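Local atomic coordinates of probable signal peptide protein (PDB entry 2QGU), a protein that binds a phospholipid, di-palmitoyl phosphatidylethanolamine, and probably carries phospholipids between the inner and outer membranes, as MlaC proteins do. Residues S87-P91 with E92-Q96; F74-T77 with T78-M82; G55-Q58 with K59-L63. The protein carries 13 engineered substitutions. All coordinates share one frame; numbering follows the deposited sequence. Where two conformers were deposited one is given.

The three contacts are all local, each made within one helix or at its start. Contact 2 lies deepest, on helix 74-82, with Phe74 touching the bound lipid; contacts 1 and 3 lie at the surface, where helices 91-114 and 57-67 begin. Chemistry follows place: both surface contacts are N-caps, with a threonine in contact 1 and an asparagine in contact 3, whereas in contact 2 a threonine hydroxyl turns back to a backbone carbonyl inside the helix. Contacts 1 and 2 touch, Ala89 CB lying 4.0 Å from Met82 CE in the conformer given. Contacts 2 and 3 stand on opposite sides of the chain's centre, their own centres about 23 Å apart.

Contact 1: residues S87-P91 with E92-Q96; sequences SQATP and EQQQQ
Thr90 and Gln93 make a local, reciprocal polar contact at the surface, where the loop after helix 74-82 runs into helix 91-114. Thr90 OG1 accepts from Gln93 N at 3.0 Å, with an N-H...O angle of 162°. It can do so because chi1 of 65° tucks the hydroxyl between the backbone N and the carbonyl carbon, facing the first turn. In return, Gln93 OE1 accepts a hydrogen bond from Thr90 N at 3.0 Å, in the plane of the amide and on a lone pair. Together the two bonds form a capping box, for which a short hydroxyl and a longer amide are well matched. A water ties the same OE1 to Gln88 O, donating to both. Pro91, which has no N-H to offer, suits the first helical position. Glu92 bends back beside it, OE1 3.6 Å from Pro91 CD, and its carboxylate would probably be favoured by the helix N-terminus. Gln94 CG rests 3.8 Å from Ala89 CB, while its NE2 bonds to Trp86 O. Ala89 is buried, its small methyl fitting against Val191 of helix 191-206.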
ATOM      1  N   SER A  87     -18.456   8.857  -0.769  1.00 18.32           N
ATOM      2  CA  SER A  87     -19.243  10.075  -0.983  1.00 19.25           C
ATOM      3  C   SER A  87     -19.996  10.540   0.270  1.00 19.54           C
ATOM      4  O   SER A  87     -20.304  11.730   0.404  1.00 20.01           O
ATOM      5  CB  SER A  87     -20.203   9.898  -2.164  1.00 19.30           C
ATOM      6  OG  SER A  87     -21.148   8.874  -1.909  1.00 20.97           O
ATOM      7  N   GLN A  88     -20.281   9.607   1.180  1.00 19.57           N
ATOM      8  CA  GLN A  88     -20.933   9.907   2.466  1.00 19.65           C
ATOM      9  C   GLN A  88     -20.031  10.640   3.461  1.00 19.06           C
ATOM     10  O   GLN A  88     -20.516  11.311   4.373  1.00 19.33           O
ATOM     11  CB  GLN A  88     -21.447   8.624   3.124  1.00 19.78           C
ATOM     12  CG  GLN A  88     -22.833   8.179   2.697  1.00 21.09           C
ATOM     13  CD  GLN A  88     -23.275   6.887   3.380  1.00 20.73           C
ATOM     14  OE1 GLN A  88     -23.923   6.045   2.763  1.00 23.17           O
ATOM     15  NE2 GLN A  88     -22.919   6.725   4.656  1.00 22.59           N
ATOM     16  N   ALA A  89     -18.718  10.494   3.302  1.00 18.13           N
ATOM     17  CA  ALA A  89     -17.767  11.135   4.202  1.00 17.64           C
ATOM     18  C   ALA A  89     -17.561  12.598   3.823  1.00 17.35           C
ATOM     19  O   ALA A  89     -17.507  12.934   2.642  1.00 17.49           O
ATOM     20  CB  ALA A  89     -16.434  10.385   4.178  1.00 17.20           C
ATOM     21  N   THR A  90     -17.446  13.460   4.831  1.00 17.19           N
ATOM     22  CA  THR A  90     -17.061  14.856   4.617  1.00 17.22           C
ATOM     23  C   THR A  90     -15.646  14.903   4.033  1.00 17.17           C
ATOM     24  O   THR A  90     -14.907  13.922   4.146  1.00 16.98           O
ATOM     25  CB  THR A  90     -17.095  15.669   5.931  1.00 17.25           C
ATOM     26  OG1 THR A  90     -16.111  15.166   6.843  1.00 17.46           O
ATOM     27  CG2 THR A  90     -18.481  15.613   6.579  1.00 17.77           C
ATOM     28  N   PRO A  91     -15.259  16.025   3.393  1.00 17.00           N
ATOM     29  CA  PRO A  91     -13.886  16.105   2.887  1.00 16.78           C
ATOM     30  C   PRO A  91     -12.862  15.872   4.000  1.00 16.63           C
ATOM     31  O   PRO A  91     -11.833  15.226   3.779  1.00 16.13           O
ATOM     32  CB  PRO A  91     -13.792  17.539   2.351  1.00 17.04           C
ATOM     33  CG  PRO A  91     -15.197  17.918   2.046  1.00 17.15           C
ATOM     34  CD  PRO A  91     -16.028  17.247   3.089  1.00 17.26           C
ATOM     35  N   GLU A  92     -13.167  16.378   5.190  1.00 16.26           N
ATOM     36  CA  GLU A  92     -12.309  16.237   6.363  1.00 16.23           C
ATOM     37  C   GLU A  92     -12.207  14.775   6.800  1.00 15.48           C
ATOM     38  O   GLU A  92     -11.110  14.284   7.086  1.00 15.23           O
ATOM     39  CB  GLU A  92     -12.818  17.126   7.504  1.00 16.82           C
ATOM     40  CG  GLU A  92     -12.709  18.635   7.224  1.00 19.40           C
ATOM     41  CD  GLU A  92     -13.761  19.168   6.246  1.00 22.45           C
ATOM     42  OE1 GLU A  92     -14.887  18.623   6.189  1.00 22.70           O
ATOM     43  OE2 GLU A  92     -13.456  20.151   5.531  1.00 25.20           O
ATOM     44  N   GLN A  93     -13.346  14.082   6.833  1.00 14.57           N
ATOM     45  CA  GLN A  93     -13.354  12.643   7.113  1.00 13.54           C
ATOM     46  C   GLN A  93     -12.566  11.857   6.080  1.00 13.09           C
ATOM     47  O   GLN A  93     -11.848  10.923   6.430  1.00 12.57           O
ATOM     48  CB  GLN A  93     -14.777  12.109   7.207  1.00 13.28           C
ATOM     49  CG  GLN A  93     -15.440  12.415   8.540  1.00 13.58           C
ATOM     50  CD  GLN A  93     -16.896  12.031   8.567  1.00 13.95           C
ATOM     51  OE1 GLN A  93     -17.594  12.094   7.553  1.00 14.12           O
ATOM     52  NE2 GLN A  93     -17.368  11.625   9.739  1.00 14.33           N
ATOM     53  N   GLN A  94     -12.690  12.248   4.813  1.00 12.75           N
ATOM     54  CA  GLN A  94     -11.955  11.588   3.735  1.00 12.48           C
ATOM     55  C   GLN A  94     -10.448  11.678   3.956  1.00 12.35           C
ATOM     56  O   GLN A  94      -9.732  10.696   3.782  1.00 11.71           O
ATOM     57  CB  GLN A  94     -12.335  12.179   2.377  1.00 12.34           C
ATOM     58  CG  GLN A  94     -13.705  11.744   1.878  1.00 13.04           C
ATOM     59  CD  GLN A  94     -14.109  12.435   0.592  1.00 13.90           C
ATOM     60  OE1 GLN A  94     -13.461  13.387   0.153  1.00 16.60           O
ATOM     61  NE2 GLN A  94     -15.182  11.957  -0.023  1.00 15.92           N
ATOM     62  N   GLN A  95      -9.970  12.849   4.366  1.00 11.96           N
ATOM     63  CA  GLN A  95      -8.553  13.031   4.666  1.00 12.08           C
ATOM     64  C   GLN A  95      -8.128  12.230   5.901  1.00 11.29           C
ATOM     65  O   GLN A  95      -7.092  11.563   5.887  1.00 11.33           O
ATOM     66  CB  GLN A  95      -8.216  14.516   4.844  1.00 12.40           C
ATOM     67  CG  GLN A  95      -6.719  14.794   4.904  1.00 14.48           C
ATOM     68  CD  GLN A  95      -6.000  14.362   3.640  1.00 16.50           C
ATOM     69  OE1 GLN A  95      -5.157  13.455   3.662  1.00 18.71           O
ATOM     70  NE2 GLN A  95      -6.341  14.992   2.526  1.00 17.83           N
ATOM     71  N   GLN A  96      -8.935  12.284   6.960  1.00 10.93           N
ATOM     72  CA  GLN A  96      -8.629  11.551   8.191  1.00 10.98           C
ATOM     73  C   GLN A  96      -8.565  10.048   7.956  1.00 10.06           C
ATOM     74  O   GLN A  96      -7.687   9.372   8.496  1.00 10.09           O
ATOM     75  CB  GLN A  96      -9.656  11.859   9.281  1.00 11.24           C
ATOM     76  CG  GLN A  96      -9.618  13.303   9.759  1.00 13.30           C
ATOM     77  CD  GLN A  96     -10.741  13.650  10.711  1.00 16.80           C
ATOM     78  OE1 GLN A  96     -11.696  12.894  10.881  1.00 17.69           O
ATOM     79  NE2 GLN A  96     -10.633  14.814  11.335  1.00 18.72           N
TER
HETATM   80  O   HOH W   1     -20.309  11.819   6.965  1.00 21.76           O

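Contact 2: residues F74-T77 with T78-M82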
ATOM      1  N   PHE A  74      -2.740   6.570  -3.270  1.00  8.56           N
ATOM      2  CA  PHE A  74      -3.378   6.018  -2.083  1.00  8.37           C
ATOM      3  C   PHE A  74      -4.780   6.588  -1.836  1.00  8.46           C
ATOM      4  O   PHE A  74      -5.588   5.963  -1.149  1.00  8.26           O
ATOM      5  CB  PHE A  74      -2.489   6.141  -0.840  1.00  8.74           C
ATOM      6  CG  PHE A  74      -2.918   5.240   0.280  1.00  8.97           C
ATOM      7  CD1 PHE A  74      -2.736   3.864   0.193  1.00  9.42           C
ATOM      8  CD2 PHE A  74      -3.533   5.759   1.408  1.00  9.24           C
ATOM      9  CE1 PHE A  74      -3.146   3.017   1.214  1.00 10.18           C
ATOM     10  CE2 PHE A  74      -3.944   4.918   2.440  1.00 10.23           C
ATOM     11  CZ  PHE A  74      -3.753   3.542   2.341  1.00  9.49           C
ATOM     12  N   LYS A  75      -5.075   7.754  -2.409  1.00  8.19           N
ATOM     13  CA  LYS A  75      -6.433   8.272  -2.358  1.00  8.89           C
ATOM     14  C   LYS A  75      -7.370   7.296  -3.072  1.00  8.61           C
ATOM     15  O   LYS A  75      -8.456   6.992  -2.564  1.00  8.76           O
ATOM     16  CB  LYS A  75      -6.514   9.663  -2.975  1.00  9.07           C
ATOM     17  CG  LYS A  75      -7.869  10.320  -2.801  1.00 11.05           C
ATOM     18  CD  LYS A  75      -7.854  11.719  -3.373  1.00 14.24           C
ATOM     19  CE  LYS A  75      -9.135  12.458  -3.052  1.00 17.11           C
ATOM     20  NZ  LYS A  75      -9.152  13.791  -3.723  1.00 19.30           N
ATOM     21  N   ARG A  76      -6.950   6.786  -4.232  1.00  8.33           N
ATOM     22  CA  ARG A  76      -7.755   5.772  -4.918  1.00  8.91           C
ATOM     23  C   ARG A  76      -7.914   4.501  -4.082  1.00  8.52           C
ATOM     24  O   ARG A  76      -9.008   3.956  -3.993  1.00  8.76           O
ATOM     25  CB  ARG A  76      -7.235   5.436  -6.322  1.00  9.07           C
ATOM     26  CG  ARG A  76      -8.140   4.410  -7.003  1.00 11.00           C
ATOM     27  CD  ARG A  76      -7.966   4.268  -8.498  1.00 12.57           C
ATOM     28  NE  ARG A  76      -8.925   3.271  -8.984  1.00 15.20           N
ATOM     29  CZ  ARG A  76      -8.829   2.618 -10.138  1.00 16.38           C
ATOM     30  NH1 ARG A  76      -7.824   2.854 -10.966  1.00 17.52           N
ATOM     31  NH2 ARG A  76      -9.752   1.724 -10.463  1.00 17.07           N
ATOM     32  N   THR A  77      -6.826   4.033  -3.468  1.00  8.46           N
ATOM     33  CA  THR A  77      -6.906   2.866  -2.591  1.00  7.94           C
ATOM     34  C   THR A  77      -7.963   3.079  -1.511  1.00  7.93           C
ATOM     35  O   THR A  77      -8.750   2.182  -1.213  1.00  7.94           O
ATOM     36  CB  THR A  77      -5.562   2.579  -1.913  1.00  8.09           C
ATOM     37  OG1 THR A  77      -4.503   2.742  -2.864  1.00  7.09           O
ATOM     38  CG2 THR A  77      -5.536   1.160  -1.346  1.00  7.72           C
ATOM     39  N   THR A  78      -7.972   4.279  -0.937  1.00  8.15           N
ATOM     40  CA  THR A  78      -8.912   4.613   0.128  1.00  8.36           C
ATOM     41  C   THR A  78     -10.339   4.701  -0.405  1.00  8.81           C
ATOM     42  O   THR A  78     -11.271   4.222   0.236  1.00  9.02           O
ATOM     43  CB  THR A  78      -8.514   5.920   0.828  1.00  8.21           C
ATOM     44  OG1 THR A  78      -7.187   5.790   1.351  1.00  7.91           O
ATOM     45  CG2 THR A  78      -9.463   6.228   1.987  1.00  8.26           C
ATOM     46  N   GLN A  79     -10.495   5.308  -1.580  1.00  9.19           N
ATOM     47  CA  GLN A  79     -11.795   5.367  -2.245  1.00 10.40           C
ATOM     48  C   GLN A  79     -12.364   3.971  -2.482  1.00 10.04           C
ATOM     49  O   GLN A  79     -13.537   3.715  -2.211  1.00 10.44           O
ATOM     50  CB  GLN A  79     -11.691   6.119  -3.566  1.00 10.91           C
ATOM     51  CG  GLN A  79     -11.506   7.604  -3.397  1.00 14.33           C
ATOM     52  CD  GLN A  79     -11.427   8.342  -4.715  1.00 18.48           C
ATOM     53  OE1 GLN A  79     -10.747   7.910  -5.647  1.00 21.62           O
ATOM     54  NE2 GLN A  79     -12.118   9.474  -4.797  1.00 21.69           N
ATOM     55  N   ILE A  80     -11.530   3.060  -2.980  1.00  9.40           N
ATOM     56  CA  ILE A  80     -11.988   1.697  -3.225  1.00  9.68           C
ATOM     57  C   ILE A  80     -12.406   1.039  -1.909  1.00  9.65           C
ATOM     58  O   ILE A  80     -13.473   0.423  -1.831  1.00 10.49           O
ATOM     59  CB  ILE A  80     -10.915   0.850  -3.932  1.00  9.41           C
ATOM     60  CG1 ILE A  80     -10.666   1.394  -5.346  1.00 10.01           C
ATOM     61  CG2 ILE A  80     -11.350  -0.625  -3.996  1.00 10.25           C
ATOM     62  CD1 ILE A  80      -9.364   0.895  -5.975  1.00 10.70           C
ATOM     63  N   ALA A  81     -11.583   1.199  -0.873  1.00  9.75           N
ATOM     64  CA  ALA A  81     -11.868   0.604   0.433  1.00 10.23           C
ATOM     65  C   ALA A  81     -13.158   1.133   1.062  1.00 10.85           C
ATOM     66  O   ALA A  81     -13.831   0.414   1.799  1.00 11.02           O
ATOM     67  CB  ALA A  81     -10.678   0.799   1.386  1.00  9.88           C
HETATM   68  N   MSE A  82     -13.498   2.386   0.776  0.50 11.20           N
HETATM   69  CA  MSE A  82     -14.705   2.979   1.350  0.50 11.85           C
HETATM   70  C   MSE A  82     -15.962   2.667   0.544  0.50 12.10           C
HETATM   71  O   MSE A  82     -17.072   2.776   1.064  0.50 12.18           O
HETATM   72  CB  MSE A  82     -14.542   4.488   1.528  0.50 11.54           C
HETATM   73  CG  MSE A  82     -13.570   4.877   2.629  0.50 11.39           C
HETATM   74 SE   MSE A  82     -13.870   6.702   3.225  0.50 13.35          SE
HETATM   75  CE  MSE A  82     -15.631   6.486   4.037  0.50 10.31           C
TER
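Phe74 and Thr78, one turn apart on helix 74-82, share a polar link as well as a ring contact. Four backbone bonds join the two halves of the helix, from Thr78 N, Gln79 N, Ile80 N and Ala81 N to the carbonyls four residues earlier, with Gln79 N to Lys75 O at 2.8 Å. To these Thr78 adds a bond of its own: its OG1 donates to Phe74 O at 3.0 Å. That oxygen is thus gripped twice, by Thr78 N and OG1 arriving from opposite faces of its carbonyl plane. The hydroxyl reaches it because OG1 stands anti to the carbonyl carbon (chi1 -58°), pointing back along the helix, and a buried threonine can in this way satisfy its polar atom by bonding to the carbonyl one turn back. The other hydroxyl, Thr77 OG1, bonds instead to Tyr164 O.

Van der Waals contacts come next. Thr78 OG1 also lies 3.5 Å from Phe74 CE2, approaching the ring obliquely. Ile80 CD1 packs 3.9 Å from Arg76 CG, so the aliphatic branch lies across the extended arginine chain, while Ala81 CB lies 3.5 Å from Thr77 O.

Charge enters through Arg76, whose long chain suits a residue that must cross from helix to sheet. Its NH1 forms salt bridges with Asp134 and Glu155, and its guanidinium makes a cation-pi contact with Tyr164, partners on strands 134-143, 146-157 and 160-168 that fasten one side of the helix to the sheet. Another side meets helix 91-114, where Thr78 touches Gln98 and Phe101, and Phe74 meets Phe101 and Leu105 as it lines the lipid pocket, while Ile80 and Ala81 reach helix 173-188 at Ser174 and Phe181.

Contact 3: residues G55-Q58 with K59-L63. Engineered in segment 55-58: Leu57 (natural residue Met).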
ATOM      1  N   GLY A  55      14.653  -0.964  13.196  1.00 13.89           N
ATOM      2  CA  GLY A  55      13.245  -0.832  13.595  1.00 13.75           C
ATOM      3  C   GLY A  55      12.766   0.567  13.953  1.00 13.58           C
ATOM      4  O   GLY A  55      11.763   0.717  14.658  1.00 13.95           O
ATOM      5  N   ASN A  56      13.470   1.588  13.460  1.00 13.03           N
ATOM      6  CA  ASN A  56      13.067   2.983  13.656  1.00 11.89           C
ATOM      7  C   ASN A  56      11.794   3.256  12.853  1.00 11.31           C
ATOM      8  O   ASN A  56      11.833   3.339  11.625  1.00 10.82           O
ATOM      9  CB  ASN A  56      14.210   3.927  13.250  1.00 12.01           C
ATOM     10  CG  ASN A  56      13.899   5.397  13.507  1.00 12.86           C
ATOM     11  OD1 ASN A  56      12.806   5.887  13.213  1.00 11.47           O
ATOM     12  ND2 ASN A  56      14.886   6.119  14.034  1.00 14.98           N
ATOM     13  N   LEU A  57      10.667   3.379  13.554  1.00 10.48           N
ATOM     14  CA  LEU A  57       9.369   3.534  12.896  1.00 10.31           C
ATOM     15  C   LEU A  57       9.241   4.846  12.140  1.00 10.07           C
ATOM     16  O   LEU A  57       8.690   4.876  11.036  1.00 10.17           O
ATOM     17  CB  LEU A  57       8.216   3.382  13.891  1.00 10.31           C
ATOM     18  CG  LEU A  57       6.800   3.417  13.302  1.00 10.06           C
ATOM     19  CD1 LEU A  57       6.547   2.243  12.354  1.00 11.64           C
ATOM     20  CD2 LEU A  57       5.785   3.430  14.429  1.00 11.11           C
ATOM     21  N   GLN A  58       9.743   5.927  12.733  1.00  9.99           N
ATOM     22  CA  GLN A  58       9.710   7.225  12.075  1.00  9.60           C
ATOM     23  C   GLN A  58      10.369   7.152  10.702  1.00  9.59           C
ATOM     24  O   GLN A  58       9.839   7.684   9.725  1.00  9.08           O
ATOM     25  CB  GLN A  58      10.356   8.317  12.939  1.00  9.81           C
ATOM     26  CG  GLN A  58      10.331   9.711  12.299  1.00 10.13           C
ATOM     27  CD  GLN A  58       8.926  10.283  12.171  1.00 10.74           C
ATOM     28  OE1 GLN A  58       8.470  11.020  13.043  1.00 11.21           O
ATOM     29  NE2 GLN A  58       8.230   9.932  11.092  1.00 10.38           N
ATOM     30  N   LYS A  59      11.510   6.470  10.629  1.00  9.83           N
ATOM     31  CA  LYS A  59      12.220   6.302   9.370  1.00  9.86           C
ATOM     32  C   LYS A  59      11.472   5.431   8.358  1.00  9.45           C
ATOM     33  O   LYS A  59      11.598   5.645   7.153  1.00  9.37           O
ATOM     34  CB  LYS A  59      13.645   5.800   9.621  1.00 10.17           C
ATOM     35  CG  LYS A  59      14.505   6.848  10.315  1.00 12.18           C
ATOM     36  CD  LYS A  59      15.911   6.355  10.577  1.00 14.80           C
ATOM     37  CE  LYS A  59      16.768   7.465  11.170  1.00 17.28           C
ATOM     38  NZ  LYS A  59      16.929   8.621  10.242  1.00 19.65           N
ATOM     39  N   VAL A  60      10.679   4.476   8.842  1.00  9.16           N
ATOM     40  CA  VAL A  60       9.842   3.665   7.947  1.00  8.99           C
ATOM     41  C   VAL A  60       8.747   4.538   7.323  1.00  8.64           C
ATOM     42  O   VAL A  60       8.476   4.445   6.125  1.00  7.95           O
ATOM     43  CB  VAL A  60       9.230   2.437   8.668  1.00  9.35           C
ATOM     44  CG1 VAL A  60       8.257   1.716   7.765  1.00  9.96           C
ATOM     45  CG2 VAL A  60      10.317   1.478   9.101  1.00 10.28           C
ATOM     46  N   PHE A  61       8.119   5.390   8.134  1.00  8.65           N
ATOM     47  CA  PHE A  61       7.150   6.344   7.602  1.00  8.51           C
ATOM     48  C   PHE A  61       7.786   7.245   6.547  1.00  9.01           C
ATOM     49  O   PHE A  61       7.203   7.483   5.497  1.00  9.28           O
ATOM     50  CB  PHE A  61       6.533   7.193   8.722  1.00  8.74           C
ATOM     51  CG  PHE A  61       5.307   6.583   9.348  1.00  8.19           C
ATOM     52  CD1 PHE A  61       4.044   7.107   9.081  1.00  8.26           C
ATOM     53  CD2 PHE A  61       5.414   5.497  10.209  1.00  8.51           C
ATOM     54  CE1 PHE A  61       2.904   6.557   9.660  1.00  8.46           C
ATOM     55  CE2 PHE A  61       4.272   4.928  10.794  1.00  8.81           C
ATOM     56  CZ  PHE A  61       3.019   5.468  10.517  1.00  8.67           C
ATOM     57  N   GLN A  62       8.988   7.737   6.833  1.00  9.57           N
ATOM     58  CA  GLN A  62       9.704   8.600   5.897  1.00 10.13           C
ATOM     59  C   GLN A  62      10.072   7.858   4.605  1.00  9.81           C
ATOM     60  O   GLN A  62       9.958   8.426   3.515  1.00 10.13           O
ATOM     61  CB  GLN A  62      10.916   9.250   6.577  1.00 10.41           C
ATOM     62  CG  GLN A  62      10.498  10.251   7.668  1.00 12.07           C
ATOM     63  CD  GLN A  62      11.606  10.602   8.644  1.00 13.89           C
ATOM     64  OE1 GLN A  62      12.604   9.894   8.765  1.00 14.94           O
ATOM     65  NE2 GLN A  62      11.419  11.708   9.364  1.00 15.19           N
ATOM     66  N   LEU A  63      10.469   6.591   4.731  1.00  9.91           N
ATOM     67  CA  LEU A  63      10.717   5.716   3.575  1.00 10.14           C
ATOM     68  C   LEU A  63       9.494   5.620   2.675  1.00 10.25           C
ATOM     69  O   LEU A  63       9.595   5.757   1.451  1.00 10.35           O
ATOM     70  CB  LEU A  63      11.132   4.311   4.037  1.00 10.09           C
ATOM     71  CG  LEU A  63      11.182   3.166   3.012  1.00  9.84           C
ATOM     72  CD1 LEU A  63      12.445   3.225   2.175  1.00 11.29           C
ATOM     73  CD2 LEU A  63      11.095   1.821   3.707  1.00 10.68           C
TER
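The Phe61 ring receives Leu57 O at its edge, in the ring plane, with CD2 3.4 Å from that oxygen. Ring and carbonyl sit on the first turns of helix 57-67, which opens with an Asn56 N-cap directly after a Schellman motif: Gly55, at positive phi, closes the preceding helix 50-53. Leu57, an engineered residue, runs alongside the ring in the same direction and brings CD1 to 3.8 Å from Phe61 CE2. The amide of Gln58 stands almost upright to this ring, the planes 81° apart, whereas its plane and that of the Gln62 amide are 20° apart, with Gln62 NE2 3.7 Å from Gln58 CG.

Asparagine suits the cap because its carboxamide is short enough to fold over the first turn. With CG anti to the backbone N, OD1 reaches Lys59 N at 2.9 Å; the donor stands above the amide plane and not on a lone pair. Lys59 answers by laying its aliphatic chain across the same amide, CD 3.6 Å from Asn56 ND2. Regular helical bonds follow from Val60 N to Asn56 O and from Phe61 N to Leu57 O. Val60 and Phe61 both touch Ile106 of helix 91-114, while Val60 also meets Leu52, so a branched aliphatic chain fits this buried position. Its CG2 methyl lies 3.5 Å from Asn56 O.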